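Local coordinates for protein pectate lyase (Cellvibrio cellulosa, PDB 1GXM) that probably cleaves pectate (polygalacturonate) by anti-beta-elimination, this chain being the catalytic module of a larger family 10 polysaccharide lyase, at residues T30-S35 with I77-F82; A37-S42 with V59-G64; P51-Y56 with I71-T76. All blocks are in the same frame, centred on the assembly; numbering follows the deposited sequence. Where two conformers were deposited one is given.

Interaction 1: T30-S35 with I77-F82; sequences TKWSAS and ITEMVF. With GOL (glycerol), chain E.
Thr78 meets the loop 30-35 through its methyl: CG2 lies 3.7 Å from Lys31 CG and is equally close to Trp32 CH2. The hydroxyl of Thr78 is bonded to Gly74 O. Glu79 brings CG to 4.0 Å from Trp32 CH2, while its OE2 receives a 2.6 Å hydrogen bond from O3 of a glycerol and another bond involving Tyr56 OH. The same glycerol, probably from the crystallisation liquor, takes a 3.1 Å bond at O1 from Lys31 NZ in one of its two conformers, so this bond is less certain; O2 sits at the indole edge. In this largely helical module, whose family belongs to the six-hairpin clan, the loop between helices 20-28 and 37-42 runs across the start of helix 77-90. Phe82 and Trp32 have the largest shares of the buried surface. Chi1 of 170° sets Phe82 CG anti to the backbone N, and the ring beyond takes the edge of Trp32 in a T-shaped pair, six-membered ring centroids 5.0 Å apart and planes at 76°. Trp32 CE3 lies over one face of the Phe82 ring, offset toward the rim, 3.5 Å from CD2. Phe82 CE1 also approaches Trp32 O at 3.1 Å.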
ATOM      1  N   THR A  30      -5.020  -6.336 -15.990  1.00 15.81           N
ATOM      2  CA  THR A  30      -6.302  -6.351 -16.685  1.00 17.36           C
ATOM      3  C   THR A  30      -7.390  -5.640 -15.899  1.00 17.90           C
ATOM      4  O   THR A  30      -8.538  -6.065 -15.896  1.00 18.41           O
ATOM      5  CB  THR A  30      -6.738  -7.803 -16.989  1.00 17.95           C
ATOM      6  OG1 THR A  30      -6.887  -8.554 -15.770  1.00 18.35           O
ATOM      7  CG2 THR A  30      -5.682  -8.528 -17.800  1.00 18.66           C
ATOM      8  N   LYS A  31      -7.041  -4.541 -15.228  1.00 17.79           N
ATOM      9  CA  LYS A  31      -8.012  -3.845 -14.382  1.00 18.61           C
ATOM     10  C   LYS A  31      -9.216  -3.388 -15.196  1.00 17.94           C
ATOM     11  O   LYS A  31     -10.345  -3.477 -14.727  1.00 18.74           O
ATOM     12  CB  LYS A  31      -7.375  -2.628 -13.703  1.00 19.11           C
ATOM     13  CG  LYS A  31      -8.301  -1.911 -12.721  0.50 20.55           C
ATOM     14  CD  LYS A  31      -8.451  -2.682 -11.416  0.50 22.30           C
ATOM     15  CE  LYS A  31      -9.836  -2.525 -10.801  0.50 24.03           C
ATOM     16  NZ  LYS A  31     -10.316  -1.117 -10.764  0.50 25.10           N
ATOM     17  N   TRP A  32      -8.951  -2.869 -16.388  1.00 17.08           N
ATOM     18  CA  TRP A  32     -10.008  -2.433 -17.292  1.00 17.63           C
ATOM     19  C   TRP A  32      -9.874  -3.212 -18.573  1.00 18.72           C
ATOM     20  O   TRP A  32      -8.826  -3.770 -18.875  1.00 18.17           O
ATOM     21  CB  TRP A  32      -9.891  -0.947 -17.604  1.00 17.38           C
ATOM     22  CG  TRP A  32      -9.878  -0.087 -16.394  1.00 16.01           C
ATOM     23  CD1 TRP A  32     -10.961   0.368 -15.701  1.00 16.49           C
ATOM     24  CD2 TRP A  32      -8.731   0.388 -15.704  1.00 15.03           C
ATOM     25  NE1 TRP A  32     -10.552   1.123 -14.628  1.00 15.89           N
ATOM     26  CE2 TRP A  32      -9.184   1.150 -14.610  1.00 14.84           C
ATOM     27  CE3 TRP A  32      -7.358   0.270 -15.913  1.00 15.72           C
ATOM     28  CZ2 TRP A  32      -8.318   1.772 -13.724  1.00 15.11           C
ATOM     29  CZ3 TRP A  32      -6.499   0.915 -15.043  1.00 15.52           C
ATOM     30  CH2 TRP A  32      -6.984   1.643 -13.954  1.00 16.42           C
ATOM     31  N   SER A  33     -10.940  -3.216 -19.351  1.00 19.52           N
ATOM     32  CA  SER A  33     -10.899  -3.812 -20.672  1.00 21.16           C
ATOM     33  C   SER A  33      -9.866  -3.065 -21.503  1.00 21.96           C
ATOM     34  O   SER A  33      -9.663  -1.859 -21.350  1.00 21.01           O
ATOM     35  CB  SER A  33     -12.283  -3.753 -21.328  1.00 21.70           C
ATOM     36  OG  SER A  33     -13.271  -4.354 -20.504  1.00 25.53           O
ATOM     37  N   ALA A  34      -9.174  -3.770 -22.380  1.00 22.79           N
ATOM     38  CA  ALA A  34      -8.197  -3.113 -23.249  1.00 23.65           C
ATOM     39  C   ALA A  34      -8.829  -1.998 -24.097  1.00 24.03           C
ATOM     40  O   ALA A  34      -8.134  -1.086 -24.560  1.00 24.36           O
ATOM     41  CB  ALA A  34      -7.509  -4.126 -24.140  1.00 24.58           C
ATOM     42  N   SER A  35     -10.140  -2.061 -24.280  1.00 24.03           N
ATOM     43  CA  SER A  35     -10.896  -1.026 -24.990  1.00 24.58           C
ATOM     44  C   SER A  35     -10.821   0.342 -24.296  1.00 23.64           C
ATOM     45  O   SER A  35     -11.137   1.369 -24.897  1.00 24.87           O
ATOM     46  CB  SER A  35     -12.364  -1.448 -25.139  1.00 25.08           C
ATOM     47  OG  SER A  35     -13.057  -1.437 -23.899  1.00 26.69           O
ATOM     48  N   ILE A  77      -0.365   3.739 -10.018  1.00 11.23           N
ATOM     49  CA  ILE A  77       0.193   2.402  -9.964  1.00 11.77           C
ATOM     50  C   ILE A  77      -0.655   1.410 -10.750  1.00 11.88           C
ATOM     51  O   ILE A  77      -0.109   0.541 -11.430  1.00 13.23           O
ATOM     52  CB  ILE A  77       0.460   1.950  -8.505  1.00 12.29           C
ATOM     53  CG1 ILE A  77      -0.803   1.981  -7.642  1.00 12.22           C
ATOM     54  CG2 ILE A  77       1.562   2.821  -7.926  1.00 13.44           C
ATOM     55  CD1 ILE A  77      -0.623   1.385  -6.240  1.00 13.98           C
ATOM     56  N   THR A  78      -1.966   1.557 -10.715  1.00 11.48           N
ATOM     57  CA  THR A  78      -2.830   0.642 -11.443  1.00 11.86           C
ATOM     58  C   THR A  78      -2.762   0.956 -12.928  1.00 12.45           C
ATOM     59  O   THR A  78      -2.565   0.069 -13.741  1.00 12.98           O
ATOM     60  CB  THR A  78      -4.256   0.754 -10.961  1.00 12.01           C
ATOM     61  OG1 THR A  78      -4.313   0.552  -9.544  1.00 12.70           O
ATOM     62  CG2 THR A  78      -5.092  -0.360 -11.559  1.00 12.80           C
ATOM     63  N   GLU A  79      -2.935   2.223 -13.274  1.00 12.28           N
ATOM     64  CA  GLU A  79      -2.901   2.644 -14.674  1.00 12.63           C
ATOM     65  C   GLU A  79      -1.608   2.233 -15.353  1.00 13.04           C
ATOM     66  O   GLU A  79      -1.615   1.769 -16.500  1.00 12.92           O
ATOM     67  CB  GLU A  79      -3.077   4.165 -14.803  1.00 12.51           C
ATOM     68  CG  GLU A  79      -4.475   4.669 -14.503  1.00 13.12           C
ATOM     69  CD  GLU A  79      -4.731   4.978 -13.054  1.00 13.57           C
ATOM     70  OE1 GLU A  79      -3.977   4.510 -12.184  1.00 13.08           O
ATOM     71  OE2 GLU A  79      -5.711   5.688 -12.779  1.00 14.71           O
ATOM     72  N   MET A  80      -0.488   2.371 -14.670  1.00 12.98           N
ATOM     73  CA  MET A  80       0.793   2.099 -15.326  1.00 13.65           C
ATOM     74  C   MET A  80       0.988   0.604 -15.557  1.00 13.37           C
ATOM     75  O   MET A  80       1.572   0.214 -16.574  1.00 14.16           O
ATOM     76  CB  MET A  80       1.971   2.750 -14.616  1.00 14.40           C
ATOM     77  CG  MET A  80       2.582   1.916 -13.561  0.50 13.39           C
ATOM     78  SD  MET A  80       3.386   2.938 -12.422  0.50 10.81           S
ATOM     79  CE  MET A  80       5.054   2.919 -13.044  0.50 12.18           C
ATOM     80  N   VAL A  81       0.498  -0.231 -14.643  1.00 12.82           N
ATOM     81  CA  VAL A  81       0.638  -1.667 -14.800  1.00 12.89           C
ATOM     82  C   VAL A  81      -0.251  -2.091 -15.965  1.00 12.71           C
ATOM     83  O   VAL A  81       0.153  -2.848 -16.846  1.00 13.50           O
ATOM     84  CB  VAL A  81       0.267  -2.410 -13.506  1.00 12.83           C
ATOM     85  CG1 VAL A  81       0.152  -3.907 -13.747  1.00 13.61           C
ATOM     86  CG2 VAL A  81       1.306  -2.126 -12.426  1.00 13.24           C
ATOM     87  N   PHE A  82      -1.479  -1.594 -15.962  1.00 12.30           N
ATOM     88  CA  PHE A  82      -2.422  -1.834 -17.034  1.00 13.16           C
ATOM     89  C   PHE A  82      -1.869  -1.440 -18.390  1.00 12.78           C
ATOM     90  O   PHE A  82      -1.885  -2.236 -19.335  1.00 13.24           O
ATOM     91  CB  PHE A  82      -3.705  -1.081 -16.707  1.00 12.99           C
ATOM     92  CG  PHE A  82      -4.679  -1.033 -17.832  1.00 13.72           C
ATOM     93  CD1 PHE A  82      -5.310  -2.186 -18.276  1.00 16.49           C
ATOM     94  CD2 PHE A  82      -4.963   0.170 -18.445  1.00 14.34           C
ATOM     95  CE1 PHE A  82      -6.219  -2.116 -19.326  1.00 16.46           C
ATOM     96  CE2 PHE A  82      -5.858   0.249 -19.467  1.00 15.61           C
ATOM     97  CZ  PHE A  82      -6.496  -0.887 -19.907  1.00 15.86           C
TER
HETATM   98  C1  GOL E1652      -7.924   1.654  -9.666  1.00 24.02           C
HETATM   99  O1  GOL E1652      -9.072   1.111  -9.062  1.00 25.16           O
HETATM  100  C2  GOL E1652      -8.168   3.126  -9.934  1.00 22.58           C
HETATM  101  O2  GOL E1652      -9.273   3.288 -10.801  1.00 23.35           O
HETATM  102  C3  GOL E1652      -6.919   3.716 -10.570  1.00 20.44           C
HETATM  103  O3  GOL E1652      -7.139   5.105 -10.669  1.00 19.96           O

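Interaction 2: A37-S42 with V59-G64; sequences ADVVLS and VGNGGG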
ATOM      1  N   ALA A  37      -7.953   1.495 -22.874  1.00 16.35           N
ATOM      2  CA  ALA A  37      -6.567   1.929 -22.806  1.00 16.60           C
ATOM      3  C   ALA A  37      -6.386   3.379 -23.206  1.00 15.36           C
ATOM      4  O   ALA A  37      -5.602   4.094 -22.598  1.00 14.91           O
ATOM      5  CB  ALA A  37      -5.665   1.026 -23.667  1.00 16.80           C
ATOM      6  N   ASP A  38      -7.051   3.807 -24.279  1.00 15.10           N
ATOM      7  CA  ASP A  38      -6.887   5.187 -24.742  1.00 15.16           C
ATOM      8  C   ASP A  38      -7.509   6.161 -23.757  1.00 13.97           C
ATOM      9  O   ASP A  38      -6.979   7.247 -23.541  1.00 13.63           O
ATOM     10  CB  ASP A  38      -7.524   5.383 -26.120  1.00 15.96           C
ATOM     11  CG  ASP A  38      -6.671   4.860 -27.235  1.00 19.84           C
ATOM     12  OD1 ASP A  38      -5.541   4.420 -26.967  1.00 20.74           O
ATOM     13  OD2 ASP A  38      -7.060   4.886 -28.423  1.00 23.80           O
ATOM     14  N   VAL A  39      -8.636   5.782 -23.178  1.00 13.18           N
ATOM     15  CA  VAL A  39      -9.260   6.603 -22.149  1.00 13.35           C
ATOM     16  C   VAL A  39      -8.298   6.749 -20.974  1.00 13.21           C
ATOM     17  O   VAL A  39      -7.977   7.859 -20.569  1.00 13.30           O
ATOM     18  CB  VAL A  39     -10.610   6.039 -21.677  1.00 13.19           C
ATOM     19  CG1 VAL A  39     -11.172   6.827 -20.490  1.00 13.72           C
ATOM     20  CG2 VAL A  39     -11.592   6.075 -22.814  1.00 15.08           C
ATOM     21  N   VAL A  40      -7.807   5.633 -20.460  1.00 12.68           N
ATOM     22  CA  VAL A  40      -6.851   5.693 -19.352  1.00 12.53           C
ATOM     23  C   VAL A  40      -5.663   6.556 -19.701  1.00 12.88           C
ATOM     24  O   VAL A  40      -5.260   7.423 -18.945  1.00 13.18           O
ATOM     25  CB  VAL A  40      -6.396   4.281 -18.945  1.00 13.40           C
ATOM     26  CG1 VAL A  40      -5.301   4.341 -17.905  1.00 13.76           C
ATOM     27  CG2 VAL A  40      -7.575   3.523 -18.430  1.00 13.04           C
ATOM     28  N   LEU A  41      -5.108   6.323 -20.875  1.00 11.70           N
ATOM     29  CA  LEU A  41      -3.942   7.049 -21.325  1.00 12.49           C
ATOM     30  C   LEU A  41      -4.202   8.563 -21.296  1.00 11.90           C
ATOM     31  O   LEU A  41      -3.348   9.366 -20.923  1.00 12.14           O
ATOM     32  CB  LEU A  41      -3.584   6.607 -22.743  1.00 12.93           C
ATOM     33  CG  LEU A  41      -2.446   7.341 -23.425  1.00 13.20           C
ATOM     34  CD1 LEU A  41      -1.124   7.250 -22.652  1.00 13.99           C
ATOM     35  CD2 LEU A  41      -2.283   6.764 -24.815  1.00 14.38           C
ATOM     36  N   SER A  42      -5.402   8.931 -21.716  1.00 12.29           N
ATOM     37  CA  SER A  42      -5.755  10.324 -21.942  1.00 11.87           C
ATOM     38  C   SER A  42      -5.892  11.138 -20.660  1.00 11.87           C
ATOM     39  O   SER A  42      -5.937  12.356 -20.745  1.00 12.90           O
ATOM     40  CB  SER A  42      -7.044  10.428 -22.745  1.00 12.58           C
ATOM     41  OG  SER A  42      -8.157  10.084 -21.967  1.00 12.78           O
ATOM     42  N   VAL A  59     -16.274   7.367 -18.726  1.00 18.80           N
ATOM     43  CA  VAL A  59     -15.906   8.637 -19.328  1.00 18.14           C
ATOM     44  C   VAL A  59     -15.237   8.474 -20.687  1.00 17.52           C
ATOM     45  O   VAL A  59     -14.624   7.451 -20.988  1.00 18.25           O
ATOM     46  CB  VAL A  59     -14.993   9.511 -18.395  1.00 17.44           C
ATOM     47  CG1 VAL A  59     -15.678   9.782 -17.072  1.00 18.18           C
ATOM     48  CG2 VAL A  59     -13.617   8.882 -18.195  1.00 17.69           C
ATOM     49  N   GLY A  60     -15.352   9.524 -21.491  1.00 16.89           N
ATOM     50  CA  GLY A  60     -14.618   9.669 -22.718  1.00 16.52           C
ATOM     51  C   GLY A  60     -13.217  10.156 -22.399  1.00 15.66           C
ATOM     52  O   GLY A  60     -12.836  10.345 -21.240  1.00 14.89           O
ATOM     53  N   ASN A  61     -12.435  10.352 -23.448  1.00 15.15           N
ATOM     54  CA  ASN A  61     -11.052  10.744 -23.279  1.00 14.67           C
ATOM     55  C   ASN A  61     -10.948  12.069 -22.558  1.00 14.56           C
ATOM     56  O   ASN A  61     -11.783  12.962 -22.726  1.00 14.89           O
ATOM     57  CB  ASN A  61     -10.338  10.881 -24.615  1.00 14.77           C
ATOM     58  CG  ASN A  61      -9.904   9.566 -25.199  1.00 15.47           C
ATOM     59  OD1 ASN A  61     -10.409   8.487 -24.840  1.00 16.88           O
ATOM     60  ND2 ASN A  61      -8.936   9.637 -26.102  1.00 15.34           N
ATOM     61  N   GLY A  62      -9.881  12.192 -21.794  1.00 14.58           N
ATOM     62  CA  GLY A  62      -9.551  13.409 -21.094  1.00 14.47           C
ATOM     63  C   GLY A  62      -8.626  14.281 -21.907  1.00 14.48           C
ATOM     64  O   GLY A  62      -8.398  14.069 -23.102  1.00 14.97           O
ATOM     65  N   GLY A  63      -8.098  15.292 -21.251  1.00 13.98           N
ATOM     66  CA  GLY A  63      -7.184  16.235 -21.863  1.00 14.26           C
ATOM     67  C   GLY A  63      -5.869  16.314 -21.126  1.00 13.77           C
ATOM     68  O   GLY A  63      -5.173  17.331 -21.164  1.00 14.36           O
ATOM     69  N   GLY A  64      -5.507  15.204 -20.492  1.00 14.13           N
ATOM     70  CA  GLY A  64      -4.295  15.144 -19.731  1.00 13.70           C
ATOM     71  C   GLY A  64      -4.468  16.020 -18.513  1.00 13.06           C
ATOM     72  O   GLY A  64      -5.449  15.914 -17.784  1.00 14.83           O
TER
HETATM   73  O   HOH W   1      -7.942   7.977 -28.675  1.00 22.65           O
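Ser42 and Gly62 form the tight end of this contact, where the short helix 37-42 receives the glycine-rich loop 59-64. The motif is a serine in the last turn of the helix segment whose OG donates to the carbonyl three residues back, while OG and the main-chain O together accept backbone N-H groups of the loop. Ser42 OG lies between its own backbone N and carbonyl carbon (chi1 73°), a rotation from which it can serve both the helix and the loop. Toward the helix it donates to Val39 O at 2.6 Å; toward the loop it accepts the backbone N-H of Gly62 over a nearly straight bond of 2.7 Å (165°). Both proton directions are thus settled, and the two short bonds leave the hydroxyl little rotational freedom. Asn61 CA presses on the same oxygen at 3.2 Å. The carbonyl of Ser42 turns to the loop as well, taking Gly64 N at 2.9 Å nearly along the C=O axis, though the N-H itself is bent to 140°. The side-chain and main-chain oxygens of one serine thus hold two glycines of the loop.

One helical turn back, Val39 packs by van der Waals contact alone. It puts CG1 3.9 Å from Val59 CG2, the one apolar side-chain pair of the contact, and close to the carbonyl of Val59. Its other methyl, CG2, lies 3.4 Å from Asn61 OD1. Gly60 gives its carbonyl to Tyr43 OH. The Asp38 side is looser and hydrated: OD1 is engaged by Lys94 NZ and Tyr95 OH of helix 93-109, and no direct bond joins Asp38 to the loop. Instead a water donates to Asp38 OD2 and accepts from Asn61 ND2, each at 3.2 Å.

Interaction 3: P51-Y56 with I71-T76; sequences PKNLDY and IDNGAT
Asn53 and Asn73, both on left-handed backbone with positive phi, reach across to each other amide to amide. Asn73 ND2 donates to Asn53 OD1 over a short 2.6 Å, meeting the oxygen almost head-on to its C=O bond, with the N-H bent to 149°. The two side chains cross at about a right angle, and their amide planes are 69° apart. The same residues are joined again through a water, which accepts from Asn53 N at 3.0 Å and donates to Asn73 O at 2.9 Å. Lys52 supplies the charged link. CG takes the crowded position between backbone N and carbonyl carbon (chi1 63°), and the chain beyond runs fully extended until NZ makes a 2.9 Å salt bridge with Asp72 OD2. The methyl of Ala75 lies 4.0 Å from Lys52 CA. Asp72 to Ala75 form a type I' beta turn between strand 69-70 and helix 77-90, with Asn73 and Gly74 at its corners, closed by the bond from Ala75 N to Asp72 O. With the methyl of Ala75 against the start of the Lys52 chain as its apolar part, this surface contact rests chiefly on directional polar bonds: one ionic, one amide to amide and one through water.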
ATOM      1  N   PRO A  51      -4.503  11.410 -11.771  1.00 11.23           N
ATOM      2  CA  PRO A  51      -5.370  11.850 -10.680  1.00 12.62           C
ATOM      3  C   PRO A  51      -6.158  10.633 -10.218  1.00 13.24           C
ATOM      4  O   PRO A  51      -6.227   9.620 -10.920  1.00 13.85           O
ATOM      5  CB  PRO A  51      -6.287  12.883 -11.344  1.00 13.24           C
ATOM      6  CG  PRO A  51      -5.842  13.013 -12.714  1.00 13.56           C
ATOM      7  CD  PRO A  51      -5.063  11.777 -13.081  1.00 11.65           C
ATOM      8  N   LYS A  52      -6.759  10.719  -9.046  1.00 13.94           N
ATOM      9  CA  LYS A  52      -7.575   9.609  -8.565  1.00 14.84           C
ATOM     10  C   LYS A  52      -9.036   9.739  -8.960  1.00 15.34           C
ATOM     11  O   LYS A  52      -9.484  10.802  -9.398  1.00 15.20           O
ATOM     12  CB  LYS A  52      -7.472   9.447  -7.051  1.00 15.20           C
ATOM     13  CG  LYS A  52      -7.983  10.617  -6.271  1.00 16.07           C
ATOM     14  CD  LYS A  52      -8.020  10.299  -4.808  1.00 17.64           C
ATOM     15  CE  LYS A  52      -8.540  11.438  -3.987  1.00 21.01           C
ATOM     16  NZ  LYS A  52      -8.546  11.033  -2.551  1.00 24.14           N
ATOM     17  N   ASN A  53      -9.749   8.629  -8.818  1.00 16.96           N
ATOM     18  CA  ASN A  53     -11.215   8.588  -8.818  1.00 18.46           C
ATOM     19  C   ASN A  53     -11.868   8.862 -10.168  1.00 19.53           C
ATOM     20  O   ASN A  53     -13.044   9.200 -10.228  1.00 20.96           O
ATOM     21  CB  ASN A  53     -11.799   9.563  -7.782  1.00 18.71           C
ATOM     22  CG  ASN A  53     -11.390   9.240  -6.362  1.00 20.05           C
ATOM     23  OD1 ASN A  53     -10.939   8.139  -6.055  1.00 22.17           O
ATOM     24  ND2 ASN A  53     -11.555  10.215  -5.483  1.00 22.24           N
ATOM     25  N   LEU A  54     -11.121   8.712 -11.251  1.00 19.92           N
ATOM     26  CA  LEU A  54     -11.708   8.846 -12.582  1.00 20.67           C
ATOM     27  C   LEU A  54     -12.427   7.555 -12.966  1.00 20.96           C
ATOM     28  O   LEU A  54     -11.892   6.464 -12.788  1.00 21.04           O
ATOM     29  CB  LEU A  54     -10.635   9.186 -13.611  1.00 21.19           C
ATOM     30  CG  LEU A  54     -10.015  10.578 -13.408  1.00 23.00           C
ATOM     31  CD1 LEU A  54      -8.661  10.673 -14.092  1.00 23.05           C
ATOM     32  CD2 LEU A  54     -10.954  11.680 -13.923  1.00 24.36           C
ATOM     33  N   ASP A  55     -13.635   7.698 -13.503  1.00 21.23           N
ATOM     34  CA  ASP A  55     -14.465   6.548 -13.870  1.00 21.52           C
ATOM     35  C   ASP A  55     -14.158   6.136 -15.309  1.00 20.09           C
ATOM     36  O   ASP A  55     -14.905   6.459 -16.227  1.00 19.32           O
ATOM     37  CB  ASP A  55     -15.944   6.914 -13.711  1.00 22.33           C
ATOM     38  CG  ASP A  55     -16.873   5.705 -13.790  1.00 25.07           C
ATOM     39  OD1 ASP A  55     -16.416   4.566 -14.062  1.00 26.97           O
ATOM     40  OD2 ASP A  55     -18.110   5.827 -13.614  1.00 28.38           O
ATOM     41  N   TYR A  56     -13.056   5.411 -15.500  1.00 18.93           N
ATOM     42  CA  TYR A  56     -12.574   5.118 -16.855  1.00 18.38           C
ATOM     43  C   TYR A  56     -13.533   4.281 -17.663  1.00 18.76           C
ATOM     44  O   TYR A  56     -13.495   4.339 -18.877  1.00 18.87           O
ATOM     45  CB  TYR A  56     -11.245   4.400 -16.833  1.00 18.25           C
ATOM     46  CG  TYR A  56     -10.155   5.178 -16.166  1.00 16.13           C
ATOM     47  CD1 TYR A  56      -9.744   6.407 -16.657  1.00 15.39           C
ATOM     48  CD2 TYR A  56      -9.520   4.677 -15.040  1.00 16.43           C
ATOM     49  CE1 TYR A  56      -8.731   7.107 -16.045  1.00 14.45           C
ATOM     50  CE2 TYR A  56      -8.507   5.360 -14.438  1.00 15.64           C
ATOM     51  CZ  TYR A  56      -8.117   6.580 -14.927  1.00 14.54           C
ATOM     52  OH  TYR A  56      -7.113   7.274 -14.310  1.00 14.39           O
ATOM     53  N   ILE A  71      -0.920   8.419  -5.739  1.00  9.47           N
ATOM     54  CA  ILE A  71      -0.971   6.975  -5.546  1.00  9.90           C
ATOM     55  C   ILE A  71      -2.091   6.580  -4.584  1.00  9.93           C
ATOM     56  O   ILE A  71      -2.156   5.443  -4.127  1.00 11.99           O
ATOM     57  CB  ILE A  71       0.383   6.433  -5.076  1.00 10.01           C
ATOM     58  CG1 ILE A  71       0.850   7.118  -3.811  1.00 10.65           C
ATOM     59  CG2 ILE A  71       1.412   6.613  -6.175  1.00 10.76           C
ATOM     60  CD1 ILE A  71       2.001   6.400  -3.125  1.00 11.80           C
ATOM     61  N   ASP A  72      -2.992   7.503  -4.307  1.00 10.61           N
ATOM     62  CA  ASP A  72      -4.160   7.176  -3.511  1.00 10.92           C
ATOM     63  C   ASP A  72      -5.183   6.428  -4.347  1.00 11.95           C
ATOM     64  O   ASP A  72      -5.287   6.617  -5.552  1.00 11.59           O
ATOM     65  CB  ASP A  72      -4.767   8.421  -2.931  1.00 12.89           C
ATOM     66  CG  ASP A  72      -5.808   8.123  -1.879  1.00 13.88           C
ATOM     67  OD1 ASP A  72      -5.738   7.066  -1.199  1.00 16.50           O
ATOM     68  OD2 ASP A  72      -6.732   8.908  -1.720  1.00 19.06           O
ATOM     69  N   ASN A  73      -5.948   5.571  -3.684  1.00 13.06           N
ATOM     70  CA  ASN A  73      -7.031   4.843  -4.354  1.00 14.31           C
ATOM     71  C   ASN A  73      -6.566   4.130  -5.627  1.00 13.51           C
ATOM     72  O   ASN A  73      -7.279   4.119  -6.634  1.00 14.33           O
ATOM     73  CB  ASN A  73      -8.224   5.760  -4.626  1.00 15.13           C
ATOM     74  CG  ASN A  73      -9.530   4.985  -4.826  1.00 19.30           C
ATOM     75  OD1 ASN A  73      -9.655   3.837  -4.385  1.00 23.29           O
ATOM     76  ND2 ASN A  73     -10.507   5.618  -5.481  1.00 21.81           N
ATOM     77  N   GLY A  74      -5.365   3.562  -5.566  1.00 12.49           N
ATOM     78  CA  GLY A  74      -4.787   2.783  -6.652  1.00 12.61           C
ATOM     79  C   GLY A  74      -4.324   3.601  -7.832  1.00 12.23           C
ATOM     80  O   GLY A  74      -3.881   3.050  -8.831  1.00 12.66           O
ATOM     81  N   ALA A  75      -4.430   4.916  -7.750  1.00 11.00           N
ATOM     82  CA  ALA A  75      -4.072   5.751  -8.879  1.00 10.82           C
ATOM     83  C   ALA A  75      -2.587   5.632  -9.194  1.00 10.67           C
ATOM     84  O   ALA A  75      -1.764   5.366  -8.320  1.00 10.64           O
ATOM     85  CB  ALA A  75      -4.439   7.174  -8.632  1.00 10.78           C
ATOM     86  N   THR A  76      -2.298   5.841 -10.477  1.00 10.89           N
ATOM     87  CA  THR A  76      -0.979   5.820 -11.078  1.00 11.09           C
ATOM     88  C   THR A  76      -0.446   4.402 -11.158  1.00 11.09           C
ATOM     89  O   THR A  76      -0.135   3.903 -12.244  1.00 11.47           O
ATOM     90  CB  THR A  76       0.007   6.755 -10.374  1.00 10.62           C
ATOM     91  OG1 THR A  76      -0.493   8.096 -10.458  1.00 10.47           O
ATOM     92  CG2 THR A  76       1.339   6.791 -11.138  1.00 11.12           C
TER
HETATM   93  O   HOH W   2      -8.077   6.213  -8.429  1.00 18.19           O

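Interaction 1 is the most buried of the three and largely aromatic, without a direct hydrogen bond between its segments; interactions 2 and 3 lie at the surface and rely on polar bonds. They meet around helix 37-42: Val40, on the helix of interaction 2, packs on Trp32, Glu79 and Phe82 of interaction 1 and on Tyr56 of segment 51-56. Tyr56 also joins interactions 1 and 3, its ring edge-to-face with Trp32. Along the chain both surface contacts are nested inside the loop closed by interaction 1, with their own segments alternating. Backbone glycines bond to serine in interaction 2, whereas side-chain charges and amides pair in interaction 3.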